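Local coordinates for protein vacuolar aminopeptidase 1 (Saccharomyces cerevisiae, PDB 5JGF) that removes single amino acids, preferably neutral or hydrophobic ones, from the N-termini of peptides in the vacuole as a dodecameric zinc aminopeptidase, at residues L265-Y277 with V449-K461. Residues are numbered along the deposited sequence; the frame is centred on the assembly and turned at random.
Sequences LCSFAAMIALICY and VGLGVKFFNGFFK
A269 packs against V453 and A273 against N457, where the two helices come close; the segment axes are 8.0 Å apart and cross at -49°. The contact is mainly apolar. A269 is a knob among V449, G452, V453 and F456; its CB meets the F456 ring at the edge, in plane, 3.9 Å from CE1. In return F456 fits among C266, A269, A270 and A273. A273 CB lies 3.4 Å from F456 CB. V453 splits its two methyls: CG1 meets I272 CG2, and CG2 lies 3.7 Å from A269 O. At one end V449 CG2 touches L265 CD1 at 3.6 Å.

Aromatic contacts close the other end. F460 CB sits over the centre of the Y277 ring, 3.6 Å from its centroid. The Y277 and F460 rings are near parallel (28°) but slid apart and barely overlap. L274 CD1 lies over one face of F460. A chi1 of 163° sets Y277 CG anti to the backbone N and turns the ring so that its face takes F460 CB and its edge meets K461 CG. With an alanine in place of Y277, F460 CB would probably lose the ring face it packs on and K461 CG its edge contact.

F456 and F460 also touch I88 of strand 86-91. The pair is typical of helices packed together on the mixed sheet of an M18 catalytic domain, with the C266 side chain about 8 Å from a zinc ion.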
# COMPACT_ATOMS: atom_id res chain seq x y z
N LEU D 265 27.37 16.50 -34.89
CA LEU D 265 26.59 16.89 -36.07
C LEU D 265 26.75 18.41 -36.27
O LEU D 265 27.09 18.87 -37.36
CB LEU D 265 25.11 16.53 -35.87
CG LEU D 265 24.09 16.95 -36.93
CD1 LEU D 265 24.53 16.49 -38.32
CD2 LEU D 265 22.74 16.34 -36.56
N CYS D 266 26.50 19.17 -35.21
CA CYS D 266 26.65 20.63 -35.28
C CYS D 266 28.12 21.02 -35.37
O CYS D 266 28.48 21.97 -36.06
CB CYS D 266 26.03 21.31 -34.06
SG CYS D 266 24.24 21.42 -34.09
N SER D 267 28.98 20.30 -34.65
CA SER D 267 30.41 20.60 -34.67
C SER D 267 30.96 20.48 -36.09
O SER D 267 31.67 21.37 -36.56
CB SER D 267 31.17 19.66 -33.74
OG SER D 267 30.86 19.95 -32.38
N PHE D 268 30.62 19.39 -36.77
CA PHE D 268 31.08 19.16 -38.14
C PHE D 268 30.52 20.23 -39.08
O PHE D 268 31.27 20.84 -39.86
CB PHE D 268 30.61 17.78 -38.61
CG PHE D 268 31.05 17.43 -40.01
CD1 PHE D 268 32.31 16.88 -40.25
CD2 PHE D 268 30.20 17.64 -41.10
CE1 PHE D 268 32.71 16.53 -41.54
CE2 PHE D 268 30.59 17.30 -42.39
CZ PHE D 268 31.85 16.75 -42.62
N ALA D 269 29.21 20.46 -39.00
CA ALA D 269 28.58 21.46 -39.86
C ALA D 269 29.18 22.85 -39.64
O ALA D 269 29.40 23.59 -40.60
CB ALA D 269 27.07 21.50 -39.60
N ALA D 270 29.43 23.21 -38.38
CA ALA D 270 30.00 24.51 -38.08
C ALA D 270 31.44 24.65 -38.60
O ALA D 270 31.80 25.68 -39.17
CB ALA D 270 29.96 24.78 -36.57
N MET D 271 32.25 23.62 -38.40
CA MET D 271 33.64 23.66 -38.86
C MET D 271 33.74 23.70 -40.39
O MET D 271 34.55 24.44 -40.94
CB MET D 271 34.44 22.46 -38.34
CG MET D 271 34.85 22.56 -36.88
SD MET D 271 35.81 24.06 -36.48
CE MET D 271 36.99 24.07 -37.74
N ILE D 272 32.91 22.91 -41.06
CA ILE D 272 32.93 22.89 -42.52
C ILE D 272 32.50 24.27 -43.02
O ILE D 272 33.07 24.79 -43.97
CB ILE D 272 31.98 21.81 -43.08
CG1 ILE D 272 32.51 20.42 -42.72
CG2 ILE D 272 31.86 21.95 -44.59
CD1 ILE D 272 33.90 20.12 -43.26
N ALA D 273 31.51 24.86 -42.36
CA ALA D 273 31.04 26.18 -42.75
C ALA D 273 32.17 27.19 -42.60
O ALA D 273 32.38 28.04 -43.46
CB ALA D 273 29.85 26.59 -41.90
N LEU D 274 32.91 27.09 -41.49
CA LEU D 274 34.02 28.01 -41.24
C LEU D 274 35.09 27.88 -42.32
O LEU D 274 35.60 28.89 -42.82
CB LEU D 274 34.66 27.72 -39.87
CG LEU D 274 35.86 28.61 -39.54
CD1 LEU D 274 35.37 30.03 -39.29
CD2 LEU D 274 36.60 28.08 -38.32
N ILE D 275 35.41 26.65 -42.69
CA ILE D 275 36.42 26.39 -43.71
C ILE D 275 35.97 26.90 -45.08
O ILE D 275 36.76 27.53 -45.79
CB ILE D 275 36.76 24.87 -43.78
CG1 ILE D 275 38.00 24.57 -42.94
CG2 ILE D 275 37.01 24.44 -45.22
CD1 ILE D 275 37.90 25.03 -41.51
N CYS D 276 34.72 26.64 -45.44
CA CYS D 276 34.19 27.11 -46.71
C CYS D 276 34.22 28.63 -46.75
O CYS D 276 34.55 29.23 -47.77
CB CYS D 276 32.74 26.63 -46.90
SG CYS D 276 32.57 24.86 -47.19
N TYR D 277 33.87 29.24 -45.62
CA TYR D 277 33.85 30.68 -45.50
C TYR D 277 35.27 31.26 -45.57
O TYR D 277 35.51 32.25 -46.25
CB TYR D 277 33.18 31.08 -44.18
CG TYR D 277 33.44 32.50 -43.73
CD1 TYR D 277 34.36 32.77 -42.72
CD2 TYR D 277 32.76 33.57 -44.31
CE1 TYR D 277 34.60 34.07 -42.29
CE2 TYR D 277 32.99 34.87 -43.89
CZ TYR D 277 33.91 35.12 -42.88
OH TYR D 277 34.14 36.41 -42.47
N VAL D 449 22.69 17.87 -42.66
CA VAL D 449 24.09 18.23 -42.51
C VAL D 449 24.35 19.41 -43.46
O VAL D 449 24.90 20.44 -43.07
CB VAL D 449 25.03 17.07 -42.88
CG1 VAL D 449 26.48 17.54 -42.85
CG2 VAL D 449 24.84 15.91 -41.91
N GLY D 450 23.91 19.25 -44.71
CA GLY D 450 24.10 20.29 -45.71
C GLY D 450 23.35 21.58 -45.38
O GLY D 450 23.89 22.67 -45.57
N LEU D 451 22.12 21.46 -44.91
CA LEU D 451 21.34 22.64 -44.57
C LEU D 451 22.00 23.37 -43.39
O LEU D 451 21.95 24.60 -43.30
CB LEU D 451 19.90 22.25 -44.22
CG LEU D 451 19.08 21.72 -45.40
CD1 LEU D 451 17.76 21.15 -44.90
CD2 LEU D 451 18.83 22.84 -46.41
N GLY D 452 22.63 22.60 -42.50
CA GLY D 452 23.31 23.19 -41.36
C GLY D 452 24.52 23.98 -41.82
O GLY D 452 24.70 25.14 -41.43
N VAL D 453 25.34 23.36 -42.66
CA VAL D 453 26.53 24.03 -43.19
C VAL D 453 26.11 25.32 -43.89
O VAL D 453 26.73 26.37 -43.71
CB VAL D 453 27.26 23.13 -44.21
CG1 VAL D 453 28.38 23.93 -44.89
CG2 VAL D 453 27.84 21.91 -43.51
N LYS D 454 25.06 25.23 -44.70
CA LYS D 454 24.57 26.38 -45.44
C LYS D 454 24.18 27.52 -44.50
O LYS D 454 24.54 28.67 -44.73
CB LYS D 454 23.37 25.98 -46.30
CG LYS D 454 22.82 27.09 -47.19
CD LYS D 454 21.78 26.55 -48.17
CE LYS D 454 20.44 27.25 -48.01
NZ LYS D 454 20.52 28.71 -48.27
N PHE D 455 23.47 27.19 -43.43
CA PHE D 455 23.07 28.22 -42.49
C PHE D 455 24.27 28.86 -41.79
O PHE D 455 24.36 30.09 -41.71
CB PHE D 455 22.13 27.65 -41.43
CG PHE D 455 21.79 28.63 -40.35
CD1 PHE D 455 20.90 29.68 -40.61
CD2 PHE D 455 22.40 28.56 -39.11
CE1 PHE D 455 20.63 30.63 -39.63
CE2 PHE D 455 22.14 29.51 -38.13
CZ PHE D 455 21.26 30.55 -38.39
N PHE D 456 25.17 28.04 -41.26
CA PHE D 456 26.35 28.54 -40.56
C PHE D 456 27.26 29.36 -41.47
O PHE D 456 27.90 30.31 -41.02
CB PHE D 456 27.13 27.37 -39.95
CG PHE D 456 26.42 26.68 -38.82
CD1 PHE D 456 26.47 25.30 -38.69
CD2 PHE D 456 25.69 27.42 -37.88
CE1 PHE D 456 25.82 24.65 -37.64
CE2 PHE D 456 25.03 26.78 -36.83
CZ PHE D 456 25.09 25.40 -36.71
N ASN D 457 27.31 28.98 -42.74
CA ASN D 457 28.14 29.69 -43.71
C ASN D 457 27.52 31.08 -43.86
O ASN D 457 28.23 32.09 -43.86
CB ASN D 457 28.13 28.97 -45.06
CG ASN D 457 29.10 29.57 -46.06
OD1 ASN D 457 28.83 29.61 -47.26
ND2 ASN D 457 30.25 30.03 -45.57
N GLY D 458 26.20 31.12 -43.97
CA GLY D 458 25.49 32.38 -44.10
C GLY D 458 25.70 33.26 -42.88
O GLY D 458 25.73 34.49 -42.98
N PHE D 459 25.82 32.63 -41.71
CA PHE D 459 26.05 33.36 -40.47
C PHE D 459 27.37 34.12 -40.52
O PHE D 459 27.42 35.32 -40.24
CB PHE D 459 26.06 32.41 -39.27
CG PHE D 459 26.59 33.04 -38.01
CD1 PHE D 459 25.83 33.97 -37.30
CD2 PHE D 459 27.86 32.72 -37.54
CE1 PHE D 459 26.33 34.56 -36.14
CE2 PHE D 459 28.37 33.31 -36.38
CZ PHE D 459 27.60 34.23 -35.68
N PHE D 460 28.45 33.42 -40.86
CA PHE D 460 29.76 34.07 -40.91
C PHE D 460 29.80 35.18 -41.95
O PHE D 460 30.41 36.23 -41.73
CB PHE D 460 30.86 33.05 -41.18
CG PHE D 460 31.18 32.17 -40.00
CD1 PHE D 460 31.52 32.74 -38.78
CD2 PHE D 460 31.15 30.78 -40.11
CE1 PHE D 460 31.83 31.94 -37.68
CE2 PHE D 460 31.46 29.98 -39.02
CZ PHE D 460 31.80 30.56 -37.80
N LYS D 461 29.14 34.96 -43.08
CA LYS D 461 29.12 35.96 -44.14
C LYS D 461 28.31 37.21 -43.81
O LYS D 461 28.76 38.33 -44.07
CB LYS D 461 28.55 35.36 -45.42
CG LYS D 461 29.45 34.38 -46.15
CD LYS D 461 28.72 33.83 -47.37
CE LYS D 461 29.61 32.93 -48.20
NZ LYS D 461 28.85 32.31 -49.32